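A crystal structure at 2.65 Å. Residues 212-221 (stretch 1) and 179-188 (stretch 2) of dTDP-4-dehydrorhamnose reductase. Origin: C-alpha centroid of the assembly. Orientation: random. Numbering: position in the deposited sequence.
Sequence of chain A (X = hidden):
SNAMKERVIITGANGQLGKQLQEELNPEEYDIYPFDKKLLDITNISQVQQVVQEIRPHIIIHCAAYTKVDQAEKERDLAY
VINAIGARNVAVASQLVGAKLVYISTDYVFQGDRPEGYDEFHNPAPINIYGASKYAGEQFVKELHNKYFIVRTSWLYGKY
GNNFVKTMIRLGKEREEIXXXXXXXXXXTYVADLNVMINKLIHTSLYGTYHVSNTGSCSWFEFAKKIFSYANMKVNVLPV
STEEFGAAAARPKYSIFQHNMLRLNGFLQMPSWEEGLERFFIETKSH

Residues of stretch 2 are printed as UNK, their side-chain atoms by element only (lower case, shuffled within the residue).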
ATOM      1  N   VAL A 212      -6.267   6.182   0.623  1.00 48.64           N
ATOM      2  CA  VAL A 212      -5.689   6.708  -0.607  1.00 49.90           C
ATOM      3  C   VAL A 212      -5.615   5.613  -1.660  1.00 51.42           C
ATOM      4  O   VAL A 212      -4.886   4.628  -1.505  1.00 51.49           O
ATOM      5  CB  VAL A 212      -4.282   7.266  -0.372  1.00 49.60           C
ATOM      6  CG1 VAL A 212      -3.702   7.799  -1.676  1.00 48.62           C
ATOM      7  CG2 VAL A 212      -4.324   8.361   0.685  1.00 48.83           C
ATOM      8  N   SER A 213      -6.383   5.795  -2.729  1.00 53.55           N
ATOM      9  CA  SER A 213      -6.439   4.850  -3.829  1.00 54.97           C
ATOM     10  C   SER A 213      -6.951   5.595  -5.028  1.00 56.85           C
ATOM     11  O   SER A 213      -7.480   6.694  -4.889  1.00 57.93           O
ATOM     12  CB  SER A 213      -7.427   3.726  -3.525  1.00 55.03           C
ATOM     13  OG  SER A 213      -7.067   3.022  -2.354  1.00 58.53           O
ATOM     14  N   ASN A 214      -6.799   5.014  -6.209  1.00 58.04           N
ATOM     15  CA  ASN A 214      -7.290   5.663  -7.405  1.00 59.94           C
ATOM     16  C   ASN A 214      -8.807   5.534  -7.419  1.00 61.17           C
ATOM     17  O   ASN A 214      -9.364   4.580  -6.872  1.00 59.76           O
ATOM     18  CB  ASN A 214      -6.661   5.073  -8.666  1.00 60.84           C
ATOM     19  CG  ASN A 214      -5.162   5.315  -8.745  1.00 61.55           C
ATOM     20  OD1 ASN A 214      -4.472   4.724  -9.569  1.00 65.14           O
ATOM     21  ND2 ASN A 214      -4.655   6.179  -7.880  1.00 65.54           N
ATOM     22  N   THR A 215      -9.462   6.518  -8.025  1.00 63.33           N
ATOM     23  CA  THR A 215     -10.914   6.563  -8.123  1.00 65.52           C
ATOM     24  C   THR A 215     -11.501   5.450  -8.980  1.00 66.70           C
ATOM     25  O   THR A 215     -10.832   4.907  -9.855  1.00 66.29           O
ATOM     26  CB  THR A 215     -11.361   7.908  -8.736  1.00 67.17           C
ATOM     27  OG1 THR A 215     -10.885   8.984  -7.922  1.00 67.88           O
ATOM     28  CG2 THR A 215     -12.877   7.988  -8.854  1.00 69.22           C
ATOM     29  N   GLY A 216     -12.758   5.113  -8.705  1.00 68.62           N
ATOM     30  CA  GLY A 216     -13.476   4.079  -9.444  1.00 69.95           C
ATOM     31  C   GLY A 216     -13.275   2.649  -8.988  1.00 69.50           C
ATOM     32  O   GLY A 216     -12.259   2.309  -8.384  1.00 67.76           O
ATOM     33  N   SER A 217     -14.274   1.819  -9.276  1.00 71.57           N
ATOM     34  CA  SER A 217     -14.245   0.410  -8.929  1.00 71.97           C
ATOM     35  C   SER A 217     -13.694  -0.288 -10.161  1.00 72.58           C
ATOM     36  O   SER A 217     -13.633   0.314 -11.237  1.00 73.64           O
ATOM     37  CB  SER A 217     -15.644  -0.105  -8.596  1.00 73.41           C
ATOM     38  OG  SER A 217     -16.510   0.022  -9.707  1.00 76.81           O
ATOM     39  N   CYS A 218     -13.326  -1.557 -10.027  1.00 72.41           N
ATOM     40  CA  CYS A 218     -12.770  -2.293 -11.151  1.00 72.36           C
ATOM     41  C   CYS A 218     -12.787  -3.792 -10.840  1.00 72.44           C
ATOM     42  O   CYS A 218     -13.496  -4.231  -9.943  1.00 73.53           O
ATOM     43  CB  CYS A 218     -11.340  -1.786 -11.365  1.00 71.13           C
ATOM     44  SG  CYS A 218     -10.433  -2.465 -12.721  1.00 72.34           S
ATOM     45  N   SER A 219     -12.025  -4.575 -11.598  1.00 71.81           N
ATOM     46  CA  SER A 219     -11.941  -6.025 -11.396  1.00 71.23           C
ATOM     47  C   SER A 219     -10.718  -6.492 -12.161  1.00 69.59           C
ATOM     48  O   SER A 219     -10.402  -5.926 -13.207  1.00 69.53           O
ATOM     49  CB  SER A 219     -13.185  -6.741 -11.918  1.00 73.46           C
ATOM     50  OG  SER A 219     -13.332  -6.559 -13.314  1.00 75.47           O
ATOM     51  N   TRP A 220     -10.035  -7.522 -11.665  1.00 67.72           N
ATOM     52  CA  TRP A 220      -8.838  -8.013 -12.350  1.00 66.38           C
ATOM     53  C   TRP A 220      -9.123  -8.260 -13.817  1.00 67.94           C
ATOM     54  O   TRP A 220      -8.278  -8.002 -14.673  1.00 67.57           O
ATOM     55  CB  TRP A 220      -8.277  -9.281 -11.703  1.00 65.59           C
ATOM     56  CG  TRP A 220      -7.920  -9.108 -10.267  1.00 61.96           C
ATOM     57  CD1 TRP A 220      -8.608  -9.576  -9.189  1.00 59.45           C
ATOM     58  CD2 TRP A 220      -6.845  -8.320  -9.747  1.00 57.93           C
ATOM     59  NE1 TRP A 220      -7.990  -9.186  -8.029  1.00 58.95           N
ATOM     60  CE2 TRP A 220      -6.908  -8.405  -8.343  1.00 57.66           C
ATOM     61  CE3 TRP A 220      -5.820  -7.569 -10.334  1.00 56.11           C
ATOM     62  CZ2 TRP A 220      -5.989  -7.765  -7.514  1.00 55.73           C
ATOM     63  CZ3 TRP A 220      -4.907  -6.936  -9.512  1.00 55.83           C
ATOM     64  CH2 TRP A 220      -4.997  -7.038  -8.115  1.00 55.10           C
ATOM     65  N   PHE A 221     -10.326  -8.751 -14.093  1.00 69.79           N
ATOM     66  CA  PHE A 221     -10.773  -9.044 -15.448  1.00 71.50           C
ATOM     67  C   PHE A 221     -10.855  -7.769 -16.302  1.00 71.88           C
ATOM     68  O   PHE A 221     -10.191  -7.678 -17.337  1.00 71.98           O
ATOM     69  CB  PHE A 221     -12.118  -9.770 -15.379  1.00 73.22           C
ATOM     70  CG  PHE A 221     -12.711 -10.098 -16.713  1.00 75.39           C
ATOM     71  CD1 PHE A 221     -12.320 -11.236 -17.397  1.00 77.62           C
ATOM     72  CD2 PHE A 221     -13.711  -9.305 -17.254  1.00 77.53           C
ATOM     73  CE1 PHE A 221     -12.879 -11.553 -18.619  1.00 79.48           C
ATOM     74  CE2 PHE A 221     -14.280  -9.619 -18.471  1.00 79.95           C
ATOM     75  CZ  PHE A 221     -13.862 -10.746 -19.157  1.00 80.75           C
ATOM     76  N   UNK A 179      -7.014 -16.450 -18.815  1.00 77.09           N
ATOM     77  CA  UNK A 179      -8.089 -16.341 -17.833  1.00 77.03           C
ATOM     78  C   UNK A 179      -7.691 -15.573 -16.571  1.00 75.45           C
ATOM     79  O   UNK A 179      -6.660 -15.850 -15.954  1.00 74.78           O
ATOM     80  c   UNK A 179      -8.615 -17.734 -17.475  1.00 78.18           C
ATOM     81  o   UNK A 179      -7.586 -18.550 -16.950  1.00 78.24           O
ATOM     82  N   UNK A 180      -8.536 -14.614 -16.197  1.00 75.20           N
ATOM     83  CA  UNK A 180      -8.328 -13.769 -15.022  1.00 73.72           C
ATOM     84  C   UNK A 180      -9.592 -13.694 -14.165  1.00 74.05           C
ATOM     85  O   UNK A 180     -10.701 -13.626 -14.691  1.00 75.46           O
ATOM     86  c   UNK A 180      -7.858 -11.429 -14.229  1.00 71.41           C
ATOM     87  c   UNK A 180      -7.972 -12.334 -15.446  1.00 72.78           C
ATOM     88  c   UNK A 180      -6.691 -12.323 -16.270  1.00 72.19           C
ATOM     89  N   UNK A 181      -9.422 -13.692 -12.847  1.00 73.15           N
ATOM     90  CA  UNK A 181     -10.559 -13.620 -11.929  1.00 73.59           C
ATOM     91  C   UNK A 181     -11.440 -12.409 -12.269  1.00 73.26           C
ATOM     92  O   UNK A 181     -10.926 -11.335 -12.591  1.00 72.15           O
ATOM     93  c   UNK A 181     -11.271 -13.370  -9.526  1.00 74.29           C
ATOM     94  c   UNK A 181      -9.275 -14.762 -10.086  1.00 73.41           C
ATOM     95  c   UNK A 181     -10.087 -13.529 -10.460  1.00 72.59           C
ATOM     96  N   UNK A 182     -12.760 -12.588 -12.205  1.00 74.06           N
ATOM     97  CA  UNK A 182     -13.700 -11.503 -12.513  1.00 74.17           C
ATOM     98  C   UNK A 182     -14.804 -11.306 -11.465  1.00 74.59           C
ATOM     99  O   UNK A 182     -15.725 -10.523 -11.679  1.00 74.61           O
ATOM    100  c   UNK A 182     -14.324 -11.734 -13.884  1.00 75.36           C
ATOM    101  N   UNK A 183     -14.711 -12.010 -10.340  1.00 74.78           N
ATOM    102  CA  UNK A 183     -15.716 -11.890  -9.280  1.00 75.87           C
ATOM    103  C   UNK A 183     -15.171 -11.165  -8.041  1.00 74.31           C
ATOM    104  O   UNK A 183     -15.726 -11.284  -6.947  1.00 74.87           O
ATOM    105  o   UNK A 183     -15.588 -15.383  -8.095  1.00 80.78           O
ATOM    106  c   UNK A 183     -15.227 -14.243  -8.451  1.00 77.88           C
ATOM    107  c   UNK A 183     -16.290 -13.265  -8.913  1.00 77.73           C
ATOM    108  o   UNK A 183     -14.033 -13.875  -8.449  1.00 76.42           O
ATOM    109  N   UNK A 184     -14.079 -10.424  -8.231  1.00 72.52           N
ATOM    110  CA  UNK A 184     -13.442  -9.658  -7.159  1.00 70.94           C
ATOM    111  C   UNK A 184     -13.231  -8.235  -7.654  1.00 69.98           C
ATOM    112  O   UNK A 184     -12.363  -7.981  -8.491  1.00 69.04           O
ATOM    113  c   UNK A 184     -12.096 -10.255  -6.745  1.00 69.44           C
ATOM    114  c   UNK A 184     -10.808 -12.177  -5.772  1.00 70.31           C
ATOM    115  n   UNK A 184     -10.771 -13.414  -5.296  1.00 72.03           N
ATOM    116  o   UNK A 184      -9.802 -11.475  -5.872  1.00 67.58           O
ATOM    117  c   UNK A 184     -12.169 -11.652  -6.187  1.00 71.12           C
ATOM    118  N   UNK A 185     -14.035  -7.314  -7.136  1.00 70.13           N
ATOM    119  CA  UNK A 185     -13.948  -5.917  -7.519  1.00 69.60           C
ATOM    120  C   UNK A 185     -12.990  -5.164  -6.608  1.00 68.18           C
ATOM    121  O   UNK A 185     -12.933  -5.419  -5.403  1.00 68.23           O
ATOM    122  c   UNK A 185     -16.282  -5.972  -8.457  1.00 73.33           C
ATOM    123  c   UNK A 185     -15.241  -3.780  -7.859  1.00 70.13           C
ATOM    124  c   UNK A 185     -15.338  -5.251  -7.490  1.00 71.21           C
ATOM    125  c   UNK A 185     -17.676  -5.381  -8.507  1.00 76.51           C
ATOM    126  N   UNK A 186     -12.227  -4.246  -7.195  1.00 66.94           N
ATOM    127  CA  UNK A 186     -11.264  -3.450  -6.448  1.00 65.46           C
ATOM    128  C   UNK A 186     -10.897  -2.177  -7.184  1.00 65.00           C
ATOM    129  O   UNK A 186     -11.529  -1.821  -8.177  1.00 65.77           O
ATOM    130  N   UNK A 187      -9.871  -1.489  -6.695  1.00 63.57           N
ATOM    131  CA  UNK A 187      -9.427  -0.249  -7.315  1.00 63.42           C
ATOM    132  C   UNK A 187      -7.901  -0.183  -7.415  1.00 62.06           C
ATOM    133  O   UNK A 187      -7.218   0.105  -6.428  1.00 61.70           O
ATOM    134  c   UNK A 187      -9.956   0.945  -6.524  1.00 63.14           C
ATOM    135  o   UNK A 187      -9.482   0.906  -5.194  1.00 64.14           O
ATOM    136  N   UNK A 188      -7.363  -0.456  -8.612  1.00 61.50           N
ATOM    137  CA  UNK A 188      -5.923  -0.425  -8.847  1.00 60.60           C
ATOM    138  C   UNK A 188      -5.325   0.918  -8.469  1.00 59.53           C
ATOM    139  O   UNK A 188      -5.823   1.954  -8.899  1.00 60.46           O
ATOM    140  c   UNK A 188      -8.115  -0.879  -9.804  1.00 62.91           C
ATOM    141  c   UNK A 188      -7.061  -1.333 -10.747  1.00 62.59           C
ATOM    142  c   UNK A 188      -5.807  -0.644 -10.357  1.00 61.65           C
TER

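Position 179 has one carbon followed by one oxygen; its CA-to-CB bond points away from stretch 1, and it makes no contact there. A lone hydroxymethyl group identifies Ser179.

At 180 three carbons fork at CB, with no heteroatom. The CA-to-CB bond points toward stretch 1, and the unit is the beta-branched one of Val180. Its CG1 lies 3.3 Å from Trp220 CB and 3.6 Å from Phe221 N, packing against the start of the helix.

Position 181 repeats the three-carbon fork, its CB 4.4 Å from Trp220 CD1, so it is Val181. Its backbone O also approaches the helix, 3.5 Å from Trp220 CB.

A single carbon, CB, stands at 182, 3.3 Å from Phe221 CB. Nothing extends beyond it, which defines Ala182.

Position 183 carries two carbons, the second bonded to two oxygens. This is a carboxylate one carbon beyond CB, hence Asp183; it does not touch stretch 1.

At 184 three carbons end in one oxygen and one nitrogen, the amide of Gln184. Its OE1 sits 3.6 Å from Trp220 NE1, at the edge of the indole and near its plane.

Four carbons at 185 fork at CB, one arm two carbons long: Ile185. Its CG2 is 3.8 Å from Ser217 CB but 2.8 Å from Cys218 O, a clash in the model that carries no weight.

No side-chain atom exists at 186, so it is Gly186. Its phi/psi of -159/-170° is nearly fully extended.

Position 187 has one carbon then one oxygen, Ser187. Its CB is 3.3 Å from Gly216 O, and its OG 3.9 Å from Ser213 CB.

At 188 three carbons close a ring onto the backbone N, the signature of Pro188. Its CD packs 3.7 Å from Cys218 CB.

The contact buries 690 Å², summed over both sides. Cys218 with Gly186 and Ser219 with Ile185 run antiparallel but pair only loosely. One hydrogen bond crosses here, Gly186 N to Cys218 O at 3.0 Å and 149°, although the position of that acceptor is less certain. The reciprocal pair, Cys218 N and Gly186 O, is close at 2.6 Å, but its poor angle excludes a hydrogen bond. A CA-H...O contact from Ser219 CA to Gln184 O, 3.5 Å with 146° at the hydrogen, lies alongside. Ser219 occupies the N-cap position, and the helix that follows places Trp220 and Phe221 against Val180, Val181 and Ala182. This packing, together with that of Cys218 on Pro188, carries the weight of the contact.

Stretch 2, residues 179-188: SVVADQIGSP
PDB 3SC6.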